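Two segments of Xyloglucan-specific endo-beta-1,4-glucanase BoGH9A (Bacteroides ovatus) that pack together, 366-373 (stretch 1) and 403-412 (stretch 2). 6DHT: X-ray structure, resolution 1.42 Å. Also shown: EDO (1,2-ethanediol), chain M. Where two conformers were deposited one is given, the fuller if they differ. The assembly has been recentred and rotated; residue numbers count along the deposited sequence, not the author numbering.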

# COMPACT_ATOMS: atom_id res chain seq x y z
N ALA A 366 -4.41 9.82 -21.83
CA ALA A 366 -4.92 10.40 -20.59
C ALA A 366 -6.23 9.75 -20.14
O ALA A 366 -7.12 9.47 -20.94
CB ALA A 366 -5.12 11.90 -20.74
N PRO A 367 -6.36 9.55 -18.82
CA PRO A 367 -7.64 9.07 -18.30
C PRO A 367 -8.74 10.12 -18.42
O PRO A 367 -8.45 11.31 -18.35
CB PRO A 367 -7.35 8.81 -16.82
CG PRO A 367 -6.25 9.76 -16.50
CD PRO A 367 -5.41 9.90 -17.75
N GLN A 368 -9.97 9.67 -18.60
CA GLN A 368 -11.11 10.57 -18.72
C GLN A 368 -11.73 10.83 -17.34
O GLN A 368 -12.38 11.85 -17.12
CB GLN A 368 -12.15 10.00 -19.70
CG GLN A 368 -11.66 9.86 -21.15
CD GLN A 368 -11.08 11.15 -21.72
OE1 GLN A 368 -11.66 12.23 -21.58
NE2 GLN A 368 -9.93 11.04 -22.38
N ILE A 369 -11.50 9.91 -16.40
CA ILE A 369 -12.06 9.97 -15.06
C ILE A 369 -10.95 9.62 -14.04
O ILE A 369 -9.95 9.02 -14.42
CB ILE A 369 -13.22 8.96 -14.97
CG1 ILE A 369 -14.06 9.17 -13.72
CG2 ILE A 369 -12.69 7.54 -15.04
CD1 ILE A 369 -15.28 8.25 -13.64
N TYR A 370 -11.11 10.03 -12.78
CA TYR A 370 -10.18 9.61 -11.73
C TYR A 370 -10.66 8.29 -11.11
O TYR A 370 -11.84 8.14 -10.80
CB TYR A 370 -10.05 10.66 -10.62
CG TYR A 370 -9.10 10.21 -9.55
CD1 TYR A 370 -7.74 10.49 -9.64
CD2 TYR A 370 -9.55 9.46 -8.46
CE1 TYR A 370 -6.86 10.04 -8.67
CE2 TYR A 370 -8.67 9.02 -7.50
CZ TYR A 370 -7.33 9.30 -7.61
OH TYR A 370 -6.42 8.87 -6.65
N THR A 371 -9.74 7.34 -10.95
CA THR A 371 -10.00 6.10 -10.20
C THR A 371 -8.83 5.93 -9.26
O THR A 371 -7.72 6.35 -9.56
CB THR A 371 -10.08 4.88 -11.12
OG1 THR A 371 -8.90 4.81 -11.92
CG2 THR A 371 -11.30 4.96 -12.02
N ALA A 372 -9.07 5.31 -8.11
CA ALA A 372 -8.02 5.14 -7.10
C ALA A 372 -6.92 4.25 -7.66
O ALA A 372 -7.17 3.43 -8.56
CB ALA A 372 -8.61 4.51 -5.84
N PRO A 373 -5.70 4.40 -7.14
CA PRO A 373 -4.59 3.55 -7.61
C PRO A 373 -4.77 2.07 -7.25
O PRO A 373 -5.38 1.75 -6.22
CB PRO A 373 -3.37 4.17 -6.91
CG PRO A 373 -3.91 4.82 -5.69
CD PRO A 373 -5.27 5.35 -6.10
N SER A 403 -7.49 19.86 -15.55
CA SER A 403 -8.55 18.95 -15.96
C SER A 403 -8.50 17.67 -15.12
O SER A 403 -9.54 17.10 -14.78
CB SER A 403 -8.49 18.62 -17.47
OG SER A 403 -7.39 17.80 -17.82
N LEU A 404 -7.30 17.24 -14.76
CA LEU A 404 -7.17 16.03 -13.94
C LEU A 404 -7.59 16.32 -12.52
O LEU A 404 -8.22 15.47 -11.86
CB LEU A 404 -5.72 15.55 -13.96
CG LEU A 404 -5.11 15.14 -15.30
CD1 LEU A 404 -3.63 14.83 -15.18
CD2 LEU A 404 -5.84 13.96 -15.89
N LYS A 405 -7.28 17.51 -12.02
CA LYS A 405 -7.74 17.94 -10.71
C LYS A 405 -9.26 17.92 -10.66
O LYS A 405 -9.85 17.41 -9.70
CB LYS A 405 -7.23 19.35 -10.40
CG LYS A 405 -7.81 19.98 -9.13
CD LYS A 405 -7.12 21.30 -8.85
CE LYS A 405 -7.88 22.11 -7.82
NZ LYS A 405 -7.26 23.43 -7.59
N THR A 406 -9.91 18.45 -11.69
CA THR A 406 -11.37 18.44 -11.76
C THR A 406 -11.91 17.02 -11.60
O THR A 406 -12.87 16.80 -10.86
CB THR A 406 -11.85 19.06 -13.08
OG1 THR A 406 -11.45 20.43 -13.08
CG2 THR A 406 -13.35 19.00 -13.22
N GLU A 407 -11.29 16.05 -12.27
CA GLU A 407 -11.75 14.67 -12.19
C GLU A 407 -11.50 14.09 -10.81
O GLU A 407 -12.36 13.39 -10.27
CB GLU A 407 -11.11 13.80 -13.26
CG GLU A 407 -11.62 14.09 -14.68
CD GLU A 407 -13.15 14.14 -14.77
OE1 GLU A 407 -13.82 13.21 -14.25
OE2 GLU A 407 -13.69 15.12 -15.35
N LEU A 408 -10.38 14.43 -10.18
CA LEU A 408 -10.12 13.96 -8.82
C LEU A 408 -11.20 14.48 -7.86
O LEU A 408 -11.71 13.73 -6.99
CB LEU A 408 -8.76 14.41 -8.33
CG LEU A 408 -8.45 14.23 -6.84
CD1 LEU A 408 -8.39 12.80 -6.45
CD2 LEU A 408 -7.15 14.92 -6.49
N LEU A 409 -11.60 15.73 -8.03
CA LEU A 409 -12.56 16.34 -7.12
C LEU A 409 -13.97 15.80 -7.35
O LEU A 409 -14.76 15.70 -6.40
CB LEU A 409 -12.54 17.85 -7.27
CG LEU A 409 -11.20 18.44 -6.85
CD1 LEU A 409 -11.27 19.95 -6.96
CD2 LEU A 409 -10.79 18.04 -5.43
N LYS A 410 -14.28 15.44 -8.58
CA LYS A 410 -15.56 14.84 -8.91
C LYS A 410 -15.67 13.49 -8.22
O LYS A 410 -16.72 13.15 -7.66
CB LYS A 410 -15.70 14.63 -10.41
CG LYS A 410 -16.10 15.86 -11.18
CD LYS A 410 -16.41 15.48 -12.63
CE LYS A 410 -16.56 16.71 -13.50
NZ LYS A 410 -16.55 16.39 -14.95
N TYR A 411 -14.59 12.72 -8.28
CA TYR A 411 -14.51 11.43 -7.60
C TYR A 411 -14.66 11.63 -6.10
O TYR A 411 -15.46 10.91 -5.48
CB TYR A 411 -13.18 10.74 -7.94
CG TYR A 411 -12.78 9.63 -6.99
CD1 TYR A 411 -12.03 9.91 -5.87
CD2 TYR A 411 -13.10 8.33 -7.25
CE1 TYR A 411 -11.64 8.91 -5.01
CE2 TYR A 411 -12.72 7.32 -6.40
CZ TYR A 411 -11.98 7.63 -5.28
OH TYR A 411 -11.60 6.61 -4.43
N ALA A 412 -13.93 12.58 -5.53
CA ALA A 412 -13.90 12.80 -4.09
C ALA A 412 -15.27 13.22 -3.57
O ALA A 412 -15.73 12.74 -2.53
CB ALA A 412 -12.88 13.83 -3.71
C1 EDO M . -8.25 15.08 -19.01
O1 EDO M . -8.17 13.86 -19.77
C2 EDO M . -9.52 15.07 -18.17
O2 EDO M . -9.62 13.83 -17.46
O HOH W 1 -13.52 11.66 -11.89

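Stretch 2 is helical throughout, and stretch 1, an irregular segment, lies against it without one direct hydrogen bond between them. Ser-403 faces the ethanediol, its OG 3.1 Å from EDO C1; both diol hydroxyls donate to the O of Pro-367, at 2.9 Å from EDO O1 and from EDO O2. Leu-404 starts out sideways, but its long side chain brings CD2 to 4.3 Å from CG of Pro-367, an apolar contact.

Glu-407 points toward stretch 1 and meets it through a shared water. This water accepts from Tyr-370 N (3.0 Å) and donates to both Glu-407 O (2.6 Å) and Glu-407 OE1 (2.8 Å), so the loop backbone is tied to the helix indirectly. The carboxylate also forms a salt bridge one turn along the helix, Glu-407 OE2 to Lys-410 NZ at 3.2 Å, which helps balance its charge.

Leu-408, with a branched apolar end that can lay a methyl on a pi face, sends CD1 over the Tyr-370 ring, 3.7 Å from its centroid and 6° off the normal, a nearly ideal CH-pi contact. Tyr-411 then offers its own broad pi face to the C-H edge of Tyr-370: CD2 of Tyr-370 lies 3.6 Å from CG of Tyr-411, with planes at 61°. Tyr-370, buried, thus uses both face and edge, which a flat aromatic ring does well.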